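Local coordinates for protein nicotinate phosphoribosyltransferase (Vibrio cholerae, PDB 4HL7) that probably catalyses the ATP-dependent formation of nicotinate D-ribonucleotide from nicotinate and 5-phosphoribosyl 1-diphosphate, a step of NAD biosynthesis, at residues S15-D20 with S214-A219; H293-P298 with I388-E393. All coordinates share one frame; numbering follows the deposited sequence.

The two contacts lie on opposite sides of the centre of the chain, 28 Å between centres and about 11 Å between nearest atoms, and follow one another in sequence: interaction 1 is complete before interaction 2 begins. Both involve loops at the ends of strands of one parallel sheet. In interaction 1 the short connection after strand 210-213, an outermost strand, running into helix 216-222, meets the N-terminal loop that leads into helix 21-33. In interaction 2 the loop after strand 290-293 meets residues 388-393, which follow the short strand 383-384 of the separate antiparallel sheet. Each contact thus joins the parallel-stranded, barrel-related part of the enzyme to chain from outside that sheet.

Interaction 1: S15-D20 with S214-A219; sequences SLLDLD and SNYHFA
Asp18 and Asn215 both carry CG anti to the backbone N (chi1 near -171° in each), and the two side chains cross obliquely. Asn215 ND2 donates to Asp18 OD1 over 2.9 Å, nearly straight at 168°, within the amide plane and nearly along the C-O bond of the carboxylate, although the two flat groups are turned 46° against each other. The same OD1 also forms a salt bridge with Arg189. The other end of the amide looks back into its own segment: Asn215 OD1 takes the N-H of Phe218 at 2.9 Å and caps the helix start. Beside this pair, His217 N reaches Leu17 O at 2.9 Å, while Leu17 CB packs 3.8 Å from Tyr216 CB. At one end Ser15 OG meets the ring edge of His217 at ND1, 2.8 Å away in a hydrogen bond, and accepts from Leu17 N. At the other, Ser214 OG donates to Asp20 OD1 (2.9 Å) from above the carboxylate plane, and Arg187 pairs with Asp20 OD2. The largely buried loop, an ST turn within a type I beta turn, is thereby joined to an N-capped helix start, tying the N-terminal region to the strand-to-helix connection after strand 210-213.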
loop_
_atom_site.group_PDB
_atom_site.type_symbol
_atom_site.label_atom_id
_atom_site.label_comp_id
_atom_site.label_asym_id
_atom_site.label_seq_id
_atom_site.Cartn_x
_atom_site.Cartn_y
_atom_site.Cartn_z
ATOM N N SER A 15 -9.481 14.702 -3.833
ATOM C CA SER A 15 -10.884 14.203 -3.719
ATOM C C SER A 15 -10.829 12.978 -2.832
ATOM O O SER A 15 -9.732 12.519 -2.477
ATOM C CB SER A 15 -11.476 13.820 -5.083
ATOM O OG SER A 15 -11.009 12.546 -5.561
ATOM N N LEU A 16 -11.986 12.406 -2.481
ATOM C CA LEU A 16 -11.949 11.178 -1.662
ATOM C C LEU A 16 -11.665 9.954 -2.529
ATOM O O LEU A 16 -11.679 8.806 -2.033
ATOM C CB LEU A 16 -13.271 10.991 -0.873
ATOM C CG LEU A 16 -13.480 11.830 0.411
ATOM C CD1 LEU A 16 -14.784 11.434 1.097
ATOM C CD2 LEU A 16 -12.302 11.731 1.395
ATOM N N LEU A 17 -11.416 10.173 -3.831
ATOM C CA LEU A 17 -10.876 9.093 -4.696
ATOM C C LEU A 17 -9.323 9.143 -4.805
ATOM O O LEU A 17 -8.678 8.210 -5.362
ATOM C CB LEU A 17 -11.485 9.206 -6.132
ATOM C CG LEU A 17 -12.999 8.906 -6.222
ATOM C CD1 LEU A 17 -13.410 8.966 -7.692
ATOM C CD2 LEU A 17 -13.289 7.522 -5.623
ATOM N N ASP A 18 -8.739 10.225 -4.263
ATOM C CA ASP A 18 -7.284 10.410 -4.259
ATOM C C ASP A 18 -6.625 9.569 -3.183
ATOM O O ASP A 18 -6.114 10.117 -2.165
ATOM C CB ASP A 18 -6.973 11.894 -4.029
ATOM C CG ASP A 18 -5.506 12.240 -4.228
ATOM O OD1 ASP A 18 -4.724 11.411 -4.739
ATOM O OD2 ASP A 18 -5.117 13.335 -3.808
ATOM N N LEU A 19 -6.649 8.254 -3.388
ATOM C CA LEU A 19 -6.185 7.272 -2.441
ATOM C C LEU A 19 -6.013 5.955 -3.167
ATOM O O LEU A 19 -6.455 5.848 -4.349
ATOM C CB LEU A 19 -7.173 7.113 -1.236
ATOM C CG LEU A 19 -8.698 7.192 -1.477
ATOM C CD1 LEU A 19 -9.214 6.010 -2.281
ATOM C CD2 LEU A 19 -9.382 7.231 -0.093
ATOM N N ASP A 20 -5.413 4.950 -2.493
ATOM C CA ASP A 20 -5.272 3.617 -3.164
ATOM C C ASP A 20 -6.630 2.971 -3.273
ATOM O O ASP A 20 -7.353 2.872 -2.288
ATOM C CB ASP A 20 -4.329 2.725 -2.361
ATOM C CG ASP A 20 -2.836 3.146 -2.504
ATOM O OD1 ASP A 20 -2.476 3.893 -3.463
ATOM O OD2 ASP A 20 -2.041 2.674 -1.658
ATOM N N SER A 214 -2.873 2.545 -8.858
ATOM C CA SER A 214 -3.726 2.271 -7.710
ATOM C C SER A 214 -4.601 3.470 -7.317
ATOM O O SER A 214 -5.533 3.298 -6.561
ATOM C CB SER A 214 -2.890 1.839 -6.494
ATOM O OG SER A 214 -2.047 2.928 -6.157
ATOM N N ASN A 215 -4.305 4.672 -7.840
ATOM C CA ASN A 215 -5.023 5.851 -7.431
ATOM C C ASN A 215 -6.345 6.026 -8.246
ATOM O O ASN A 215 -6.291 6.238 -9.449
ATOM C CB ASN A 215 -4.089 7.056 -7.585
ATOM C CG ASN A 215 -4.671 8.327 -6.990
ATOM O OD1 ASN A 215 -5.724 8.793 -7.413
ATOM N ND2 ASN A 215 -4.012 8.856 -5.969
ATOM N N TYR A 216 -7.506 5.965 -7.571
ATOM C CA TYR A 216 -8.804 6.085 -8.283
ATOM C C TYR A 216 -8.921 7.455 -8.953
ATOM O O TYR A 216 -9.390 7.587 -10.133
ATOM C CB TYR A 216 -9.992 5.898 -7.294
ATOM C CG TYR A 216 -10.552 4.476 -7.250
ATOM C CD1 TYR A 216 -10.732 3.752 -8.424
ATOM C CD2 TYR A 216 -10.918 3.884 -6.030
ATOM C CE1 TYR A 216 -11.266 2.443 -8.401
ATOM C CE2 TYR A 216 -11.454 2.587 -5.976
ATOM C CZ TYR A 216 -11.666 1.885 -7.176
ATOM O OH TYR A 216 -12.179 0.568 -7.150
ATOM N N HIS A 217 -8.569 8.496 -8.215
ATOM C CA HIS A 217 -8.687 9.870 -8.753
ATOM C C HIS A 217 -7.925 10.080 -10.038
ATOM O O HIS A 217 -8.446 10.688 -11.022
ATOM C CB HIS A 217 -8.228 10.886 -7.705
ATOM C CG HIS A 217 -8.383 12.320 -8.146
ATOM N ND1 HIS A 217 -9.473 13.043 -7.877
ATOM C CD2 HIS A 217 -7.541 13.143 -8.885
ATOM C CE1 HIS A 217 -9.345 14.273 -8.399
ATOM N NE2 HIS A 217 -8.164 14.343 -9.001
ATOM N N PHE A 218 -6.697 9.584 -10.072
ATOM C CA PHE A 218 -5.831 9.732 -11.262
ATOM C C PHE A 218 -6.166 8.672 -12.316
ATOM O O PHE A 218 -5.983 8.940 -13.487
ATOM C CB PHE A 218 -4.329 9.694 -10.851
ATOM C CG PHE A 218 -3.877 10.951 -10.138
ATOM C CD1 PHE A 218 -4.166 12.218 -10.677
ATOM C CD2 PHE A 218 -3.203 10.878 -8.899
ATOM C CE1 PHE A 218 -3.834 13.398 -9.990
ATOM C CE2 PHE A 218 -2.840 12.039 -8.239
ATOM C CZ PHE A 218 -3.156 13.299 -8.764
ATOM N N ALA A 219 -6.714 7.519 -11.908
ATOM C CA ALA A 219 -7.278 6.550 -12.889
ATOM C C ALA A 219 -8.392 7.248 -13.691
ATOM O O ALA A 219 -8.406 7.204 -14.916
ATOM C CB ALA A 219 -7.798 5.285 -12.212
#

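Interaction 2: H293-P298 with I388-E393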
loop_
_atom_site.group_PDB
_atom_site.type_symbol
_atom_site.label_atom_id
_atom_site.label_comp_id
_atom_site.label_asym_id
_atom_site.label_seq_id
_atom_site.Cartn_x
_atom_site.Cartn_y
_atom_site.Cartn_z
ATOM N N HIS A 293 4.320 -9.936 -4.303
ATOM C CA HIS A 293 5.577 -10.108 -3.558
ATOM C C HIS A 293 5.914 -8.826 -2.855
ATOM O O HIS A 293 5.965 -7.774 -3.496
ATOM C CB HIS A 293 6.710 -10.406 -4.533
ATOM C CG HIS A 293 8.051 -10.450 -3.882
ATOM N ND1 HIS A 293 8.918 -9.428 -3.968
ATOM C CD2 HIS A 293 8.604 -11.366 -3.002
ATOM C CE1 HIS A 293 9.992 -9.686 -3.226
ATOM N NE2 HIS A 293 9.801 -10.870 -2.620
ATOM N N ASP A 294 6.192 -8.894 -1.550
ATOM C CA ASP A 294 6.519 -7.661 -0.807
ATOM C C ASP A 294 7.688 -7.766 0.169
ATOM O O ASP A 294 8.012 -6.798 0.818
ATOM C CB ASP A 294 5.295 -7.192 -0.024
ATOM C CG ASP A 294 5.359 -5.666 0.345
ATOM O OD1 ASP A 294 5.079 -5.325 1.537
ATOM O OD2 ASP A 294 5.706 -4.810 -0.526
ATOM N N SER A 295 8.295 -8.935 0.330
ATOM C CA SER A 295 9.471 -9.021 1.217
ATOM C C SER A 295 10.315 -10.223 0.835
ATOM O O SER A 295 9.798 -11.198 0.262
ATOM C CB SER A 295 9.046 -9.154 2.674
ATOM O OG SER A 295 8.309 -10.330 2.853
ATOM N N GLY A 296 11.598 -10.168 1.140
ATOM C CA GLY A 296 12.468 -11.346 0.875
ATOM C C GLY A 296 12.781 -11.423 -0.604
ATOM O O GLY A 296 12.526 -10.466 -1.367
ATOM N N CYS A 297 13.517 -12.453 -0.980
ATOM C CA CYS A 297 14.071 -12.525 -2.334
ATOM C C CYS A 297 12.938 -12.781 -3.335
ATOM O O CYS A 297 12.167 -13.745 -3.172
ATOM C CB CYS A 297 15.051 -13.684 -2.414
ATOM S SG CYS A 297 15.638 -14.036 -4.109
ATOM N N PRO A 298 12.804 -11.912 -4.361
ATOM C CA PRO A 298 11.696 -12.111 -5.323
ATOM C C PRO A 298 11.898 -13.328 -6.233
ATOM O O PRO A 298 10.932 -13.882 -6.764
ATOM C CB PRO A 298 11.742 -10.811 -6.157
ATOM C CG PRO A 298 13.183 -10.391 -6.105
ATOM C CD PRO A 298 13.616 -10.728 -4.695
ATOM N N ILE A 388 4.210 -10.727 10.242
ATOM C CA ILE A 388 5.513 -11.325 10.507
ATOM C C ILE A 388 6.444 -10.980 9.309
ATOM O O ILE A 388 7.440 -10.280 9.449
ATOM C CB ILE A 388 5.392 -12.859 10.723
ATOM C CG1 ILE A 388 4.662 -13.126 12.029
ATOM C CG2 ILE A 388 6.791 -13.481 10.921
ATOM C CD1 ILE A 388 4.061 -14.494 12.169
ATOM N N SER A 389 6.037 -11.497 8.163
ATOM C CA SER A 389 6.625 -11.382 6.797
ATOM C C SER A 389 7.774 -12.373 6.531
ATOM O O SER A 389 8.176 -13.166 7.405
ATOM C CB SER A 389 7.017 -9.944 6.390
ATOM O OG SER A 389 8.402 -9.732 6.756
ATOM N N ASP A 390 8.324 -12.304 5.322
ATOM C CA ASP A 390 9.447 -13.196 4.988
ATOM C C ASP A 390 10.803 -12.592 5.321
ATOM O O ASP A 390 11.866 -13.233 5.094
ATOM C CB ASP A 390 9.365 -13.631 3.551
ATOM C CG ASP A 390 8.290 -14.705 3.341
ATOM O OD1 ASP A 390 8.204 -15.701 4.161
ATOM O OD2 ASP A 390 7.582 -14.571 2.309
ATOM N N GLN A 391 10.756 -11.379 5.889
ATOM C CA GLN A 391 11.906 -10.814 6.612
ATOM C C GLN A 391 11.605 -10.727 8.133
ATOM O O GLN A 391 11.022 -9.751 8.587
ATOM C CB GLN A 391 12.229 -9.447 6.036
ATOM C CG GLN A 391 12.801 -9.532 4.637
ATOM C CD GLN A 391 13.000 -8.168 4.030
ATOM O OE1 GLN A 391 12.463 -7.870 2.954
ATOM N NE2 GLN A 391 13.778 -7.325 4.712
ATOM N N PRO A 392 11.959 -11.776 8.900
ATOM C CA PRO A 392 11.470 -11.851 10.276
ATOM C C PRO A 392 11.805 -10.625 11.143
ATOM O O PRO A 392 11.015 -10.270 12.025
ATOM C CB PRO A 392 12.128 -13.141 10.827
ATOM C CG PRO A 392 13.030 -13.665 9.746
ATOM C CD PRO A 392 12.538 -13.060 8.460
ATOM N N GLU A 393 12.942 -9.974 10.873
ATOM C CA GLU A 393 13.407 -8.844 11.666
ATOM C C GLU A 393 12.389 -7.718 11.587
ATOM O O GLU A 393 12.346 -6.840 12.439
ATOM C CB GLU A 393 14.840 -8.402 11.250
ATOM C CG GLU A 393 14.960 -7.685 9.904
ATOM C CD GLU A 393 14.954 -8.617 8.676
ATOM O OE1 GLU A 393 14.790 -9.856 8.827
ATOM O OE2 GLU A 393 15.115 -8.086 7.541
HETATM O O HOH W 1 7.699 -12.941 0.303
#
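Gln391 reaches Ser295 and Gly296 with an extended side chain. Its CB starts from its own loop with CG anti to the carbonyl carbon (chi1 -70°); CG then lies 3.8 Å from Gly296 N, and beyond it the chain runs straight to CD. At the tip the amide divides its work. OE1 accepts the N-H of Gly296 at 3.1 Å, with the donor tilted 19° from the carbonyl plane, and also rests 3.6 Å from Ser295 CA. NE2 turns back to Glu393 OE2 at 3.2 Å, almost straight and in the amide plane, which helps fix the rotation of the amide. Alongside, Ser295 OG accepts from Asp390 N at 3.2 Å, and this buried hydroxyl has a further hydrogen-bond partner in Asp269. A water adds a bridge, bonded to Ser295 O and, at 2.6 Å, to Asp390 OD2; OD1 of that carboxylate accepts from Ile273 N. Gly296, with a positive phi, and Asp390 are the nearest backbone pair, CA to CA 5.4 Å. Ser389 OG accepts from Gln391 N, an ST turn within residues 388-393. Loop-to-loop packing of this kind joins the loop between strand 290-293 and helix 298-311, a beta-alpha connection of the parallel sheet, to the loop before helix 400-409.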